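N-acetyltransferase domain-containing protein (Pyrococcus horikoshii, PDB 1WWZ) binds acetyl coenzyme A and, as a member of the GNAT family, probably transfers its acetyl group to an acceptor that is not yet known. Local coordinates at residues G68-D73 and H89-D94. Numbering follows the deposited sequence.
Sequences GFIVCD and HEFVVD. With ACO (acetyl coenzyme *a), chain C.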
ATOM      1  N   GLY A  68       0.928  13.572  -8.412  1.00 18.89           N
ATOM      2  CA  GLY A  68       0.802  12.319  -9.131  1.00 16.91           C
ATOM      3  C   GLY A  68      -0.618  11.800  -9.049  1.00 17.05           C
ATOM      4  O   GLY A  68      -1.394  12.251  -8.209  1.00 16.43           O
ATOM      5  N   PHE A  69      -0.974  10.873  -9.930  1.00 16.01           N
ATOM      6  CA  PHE A  69      -2.313  10.310  -9.895  1.00 16.11           C
ATOM      7  C   PHE A  69      -2.397   8.983 -10.617  1.00 14.74           C
ATOM      8  O   PHE A  69      -1.518   8.624 -11.401  1.00 14.66           O
ATOM      9  CB  PHE A  69      -3.345  11.316 -10.454  1.00 16.53           C
ATOM     10  CG  PHE A  69      -3.249  11.561 -11.938  1.00 17.90           C
ATOM     11  CD1 PHE A  69      -4.026  10.829 -12.831  1.00 19.85           C
ATOM     12  CD2 PHE A  69      -2.421  12.564 -12.443  1.00 20.11           C
ATOM     13  CE1 PHE A  69      -3.990  11.094 -14.204  1.00 18.92           C
ATOM     14  CE2 PHE A  69      -2.376  12.839 -13.814  1.00 19.43           C
ATOM     15  CZ  PHE A  69      -3.161  12.104 -14.696  1.00 20.61           C
ATOM     16  N   ILE A  70      -3.447   8.237 -10.313  1.00 15.07           N
ATOM     17  CA  ILE A  70      -3.665   6.945 -10.939  1.00 15.01           C
ATOM     18  C   ILE A  70      -5.167   6.817 -11.140  1.00 14.23           C
ATOM     19  O   ILE A  70      -5.954   7.257 -10.300  1.00 15.74           O
ATOM     20  CB  ILE A  70      -3.094   5.790 -10.060  1.00 14.52           C
ATOM     21  CG1 ILE A  70      -3.184   4.465 -10.818  1.00 13.81           C
ATOM     22  CG2 ILE A  70      -3.822   5.720  -8.718  1.00 14.35           C
ATOM     23  CD1 ILE A  70      -2.364   3.338 -10.176  1.00 17.03           C
ATOM     24  N   VAL A  71      -5.557   6.247 -12.272  1.00 13.86           N
ATOM     25  CA  VAL A  71      -6.965   6.083 -12.609  1.00 15.05           C
ATOM     26  C   VAL A  71      -7.299   4.604 -12.588  1.00 13.77           C
ATOM     27  O   VAL A  71      -6.810   3.845 -13.419  1.00 14.01           O
ATOM     28  CB  VAL A  71      -7.250   6.662 -14.005  1.00 15.81           C
ATOM     29  CG1 VAL A  71      -8.719   6.482 -14.365  1.00 16.64           C
ATOM     30  CG2 VAL A  71      -6.868   8.139 -14.026  1.00 16.19           C
ATOM     31  N   CYS A  72      -8.133   4.216 -11.628  1.00 14.92           N
ATOM     32  CA  CYS A  72      -8.528   2.822 -11.433  1.00 15.58           C
ATOM     33  C   CYS A  72      -9.983   2.598 -11.834  1.00 15.86           C
ATOM     34  O   CYS A  72     -10.883   3.243 -11.301  1.00 18.18           O
ATOM     35  CB  CYS A  72      -8.330   2.453  -9.964  1.00 15.97           C
ATOM     36  SG  CYS A  72      -6.790   3.120  -9.268  1.00 19.64           S
ATOM     37  N   ASP A  73     -10.205   1.675 -12.762  1.00 15.13           N
ATOM     38  CA  ASP A  73     -11.547   1.379 -13.259  1.00 15.84           C
ATOM     39  C   ASP A  73     -12.018   0.007 -12.782  1.00 15.58           C
ATOM     40  O   ASP A  73     -11.506  -1.012 -13.232  1.00 15.79           O
ATOM     41  CB  ASP A  73     -11.535   1.402 -14.790  1.00 16.54           C
ATOM     42  CG  ASP A  73     -12.926   1.506 -15.390  1.00 18.75           C
ATOM     43  OD1 ASP A  73     -13.893   1.049 -14.745  1.00 18.78           O
ATOM     44  OD2 ASP A  73     -13.043   2.036 -16.515  1.00 17.05           O
ATOM     45  N   HIS A  89      -6.124   2.982 -16.142  1.00 14.89           N
ATOM     46  CA  HIS A  89      -6.137   3.762 -17.378  1.00 14.66           C
ATOM     47  C   HIS A  89      -4.982   4.742 -17.499  1.00 14.79           C
ATOM     48  O   HIS A  89      -4.539   5.047 -18.603  1.00 16.02           O
ATOM     49  CB  HIS A  89      -7.447   4.540 -17.510  1.00 14.12           C
ATOM     50  CG  HIS A  89      -8.644   3.674 -17.737  1.00 15.59           C
ATOM     51  ND1 HIS A  89      -8.710   2.751 -18.756  1.00 17.93           N
ATOM     52  CD2 HIS A  89      -9.835   3.614 -17.093  1.00 15.87           C
ATOM     53  CE1 HIS A  89      -9.891   2.158 -18.733  1.00 16.73           C
ATOM     54  NE2 HIS A  89     -10.592   2.664 -17.735  1.00 16.49           N
ATOM     55  N   GLU A  90      -4.517   5.248 -16.366  1.00 14.89           N
ATOM     56  CA  GLU A  90      -3.419   6.200 -16.364  1.00 15.42           C
ATOM     57  C   GLU A  90      -2.703   6.126 -15.025  1.00 15.24           C
ATOM     58  O   GLU A  90      -3.297   5.758 -14.018  1.00 13.48           O
ATOM     59  CB  GLU A  90      -3.939   7.617 -16.613  1.00 16.26           C
ATOM     60  CG  GLU A  90      -2.816   8.601 -16.885  1.00 18.02           C
ATOM     61  CD  GLU A  90      -1.839   8.064 -17.912  1.00 18.77           C
ATOM     62  OE1 GLU A  90      -2.185   8.051 -19.112  1.00 19.53           O
ATOM     63  OE2 GLU A  90      -0.732   7.635 -17.518  1.00 19.19           O
ATOM     64  N   PHE A  91      -1.425   6.486 -15.021  1.00 14.97           N
ATOM     65  CA  PHE A  91      -0.616   6.406 -13.812  1.00 14.22           C
ATOM     66  C   PHE A  91       0.620   7.255 -14.071  1.00 15.47           C
ATOM     67  O   PHE A  91       1.459   6.901 -14.896  1.00 16.12           O
ATOM     68  CB  PHE A  91      -0.248   4.936 -13.597  1.00 14.43           C
ATOM     69  CG  PHE A  91       0.639   4.677 -12.417  1.00 14.16           C
ATOM     70  CD1 PHE A  91       0.615   5.502 -11.299  1.00 12.67           C
ATOM     71  CD2 PHE A  91       1.455   3.549 -12.403  1.00 15.89           C
ATOM     72  CE1 PHE A  91       1.390   5.204 -10.179  1.00 11.71           C
ATOM     73  CE2 PHE A  91       2.234   3.241 -11.285  1.00 16.23           C
ATOM     74  CZ  PHE A  91       2.199   4.071 -10.174  1.00 15.67           C
ATOM     75  N   VAL A  92       0.734   8.379 -13.374  1.00 14.81           N
ATOM     76  CA  VAL A  92       1.874   9.250 -13.609  1.00 15.74           C
ATOM     77  C   VAL A  92       2.207  10.131 -12.415  1.00 15.68           C
ATOM     78  O   VAL A  92       1.326  10.567 -11.672  1.00 15.87           O
ATOM     79  CB  VAL A  92       1.620  10.138 -14.857  1.00 16.15           C
ATOM     80  CG1 VAL A  92       0.356  10.963 -14.659  1.00 18.58           C
ATOM     81  CG2 VAL A  92       2.816  11.045 -15.125  1.00 17.20           C
ATOM     82  N   VAL A  93       3.496  10.382 -12.238  1.00 16.48           N
ATOM     83  CA  VAL A  93       3.972  11.213 -11.146  1.00 18.19           C
ATOM     84  C   VAL A  93       4.861  12.313 -11.713  1.00 17.86           C
ATOM     85  O   VAL A  93       5.646  12.068 -12.627  1.00 18.14           O
ATOM     86  CB  VAL A  93       4.781  10.376 -10.137  1.00 17.79           C
ATOM     87  CG1 VAL A  93       5.427  11.283  -9.102  1.00 19.14           C
ATOM     88  CG2 VAL A  93       3.870   9.361  -9.461  1.00 17.30           C
ATOM     89  N   ASP A  94       4.716  13.524 -11.184  1.00 19.34           N
ATOM     90  CA  ASP A  94       5.525  14.659 -11.617  1.00 23.04           C
ATOM     91  C   ASP A  94       6.988  14.233 -11.649  1.00 23.75           C
ATOM     92  O   ASP A  94       7.477  13.602 -10.713  1.00 23.04           O
ATOM     93  CB  ASP A  94       5.341  15.825 -10.647  1.00 25.54           C
ATOM     94  CG  ASP A  94       6.153  17.044 -11.034  1.00 29.27           C
ATOM     95  OD1 ASP A  94       7.399  16.964 -11.028  1.00 32.08           O
ATOM     96  OD2 ASP A  94       5.541  18.082 -11.349  1.00 32.49           O
TER
HETATM   97  N1A ACO C1001      13.763   2.101 -13.812  1.00 47.04           N
HETATM   98  C2A ACO C1001      13.748   1.003 -13.054  1.00 46.29           C
HETATM   99  N3A ACO C1001      12.835   0.702 -12.084  1.00 46.43           N
HETATM  100  C4A ACO C1001      11.854   1.694 -11.930  1.00 46.35           C
HETATM  101  C5A ACO C1001      11.805   2.860 -12.669  1.00 46.76           C
HETATM  102  C6A ACO C1001      12.840   3.062 -13.670  1.00 46.92           C
HETATM  103  N6A ACO C1001      12.891   4.165 -14.425  1.00 47.41           N
HETATM  104  N7A ACO C1001      10.724   3.638 -12.269  1.00 46.48           N
HETATM  105  C8A ACO C1001      10.154   2.935 -11.329  1.00 46.23           C
HETATM  106  N9A ACO C1001      10.784   1.723 -11.062  1.00 45.20           N
HETATM  107  C1B ACO C1001      10.444   0.695 -10.092  1.00 44.31           C
HETATM  108  C2B ACO C1001      11.458   0.534  -8.947  1.00 44.05           C
HETATM  109  O2B ACO C1001      11.364  -0.831  -8.492  1.00 43.93           O
HETATM  110  C3B ACO C1001      11.008   1.634  -7.948  1.00 43.32           C
HETATM  111  O3B ACO C1001      11.436   1.199  -6.643  1.00 44.49           O
HETATM  112  P3B ACO C1001      12.825   1.567  -5.920  1.00 45.57           P
HETATM  113  O7A ACO C1001      13.865   0.975  -6.822  1.00 44.86           O
HETATM  114  O8A ACO C1001      12.767   0.901  -4.628  1.00 46.32           O
HETATM  115  O9A ACO C1001      12.880   3.042  -5.829  1.00 45.29           O
HETATM  116  C4B ACO C1001       9.508   1.584  -8.065  1.00 41.68           C
HETATM  117  O4B ACO C1001       9.274   0.982  -9.370  1.00 43.34           O
HETATM  118  C5B ACO C1001       8.815   2.927  -8.152  1.00 37.98           C
HETATM  119  O5B ACO C1001       9.265   3.876  -7.201  1.00 31.93           O
HETATM  120  P1A ACO C1001       8.467   5.243  -7.057  1.00 27.94           P
HETATM  121  O1A ACO C1001       9.401   6.243  -6.544  1.00 27.26           O
HETATM  122  O2A ACO C1001       7.217   4.974  -6.241  1.00 29.75           O
HETATM  123  O3A ACO C1001       8.236   5.605  -8.640  1.00 29.32           O
HETATM  124  P2A ACO C1001       7.493   6.828  -9.227  1.00 24.55           P
HETATM  125  O4A ACO C1001       8.492   7.459 -10.111  1.00 28.82           O
HETATM  126  O5A ACO C1001       6.966   7.622  -8.084  1.00 23.23           O
HETATM  127  O6A ACO C1001       6.297   6.269 -10.049  1.00 24.11           O
HETATM  128  CBP ACO C1001       5.753   5.965 -12.470  1.00 21.66           C
HETATM  129  CCP ACO C1001       6.427   5.385 -11.250  1.00 22.69           C
HETATM  130  CDP ACO C1001       5.875   4.889 -13.600  1.00 21.28           C
HETATM  131  CEP ACO C1001       4.274   6.286 -12.153  1.00 20.22           C
HETATM  132  CAP ACO C1001       6.508   7.296 -12.851  1.00 19.66           C
HETATM  133  OAP ACO C1001       7.861   6.988 -13.176  1.00 20.02           O
HETATM  134  C9P ACO C1001       5.928   8.075 -14.060  1.00 17.98           C
HETATM  135  O9P ACO C1001       5.099   8.963 -13.911  1.00 16.89           O
HETATM  136  N8P ACO C1001       6.385   7.709 -15.301  1.00 19.22           N
HETATM  137  C7P ACO C1001       5.939   8.333 -16.571  1.00 19.67           C
HETATM  138  C6P ACO C1001       4.503   7.955 -16.986  1.00 22.22           C
HETATM  139  C5P ACO C1001       4.328   6.470 -17.186  1.00 24.16           C
HETATM  140  O5P ACO C1001       5.159   5.804 -17.855  1.00 24.75           O
HETATM  141  N4P ACO C1001       3.272   5.873 -16.657  1.00 25.13           N
HETATM  142  C3P ACO C1001       2.760   4.498 -16.641  1.00 27.64           C
HETATM  143  C2P ACO C1001       2.031   4.338 -17.979  1.00 30.76           C
HETATM  144  S1P ACO C1001       1.302   2.610 -18.004  1.00 34.17           S
HETATM  145  C   ACO C1001      -0.136   2.918 -17.581  1.00 35.60           C
HETATM  146  O   ACO C1001      -0.685   4.080 -17.290  1.00 37.41           O
HETATM  147  CH3 ACO C1001      -1.412   1.896 -17.367  1.00 34.99           C
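F69 and V92 form a hydrogen-bonded antiparallel pair in strands whose axes run at 163° and approach to 4.6 Å. F69 N donates to V92 O (2.9 Å), and V92 N to F69 O. At the next pair toward the hairpin's open end, G68, with no side chain, lets its CA come within 3.9 Å of V93 CA, and V93 CG2 lies beside it. On the face carrying I70, F91 and V93, the flat F91 ring is sandwiched: I70 CD1 lies over one side toward the rim, 4.1 Å from the ring centroid, and the coenzyme's CEP methyl sits centrally over the other. F91 O accepts the pantetheine N4P, while V93 N donates to O9P, so this strand edge binds the cofactor much as a neighbouring strand would. On the opposite face, branched V92 offers methyl CG1 to the flat F69 ring, 3.4 Å from CE2. The E90 chain bends at chi2 (48°); its OE2 accepts F91 N from above the carboxylate plane and hydrogen-bonds Y28 OH. Farther along, H89 supplies an in-plane N-H, NE2, to the anti lone pair of carboxylate D73 OD2, 2.8 Å away. Helix 102-115 covers I70, helix 14-27 covers F69, and strand 57-62 continues the sheet beyond 68-73.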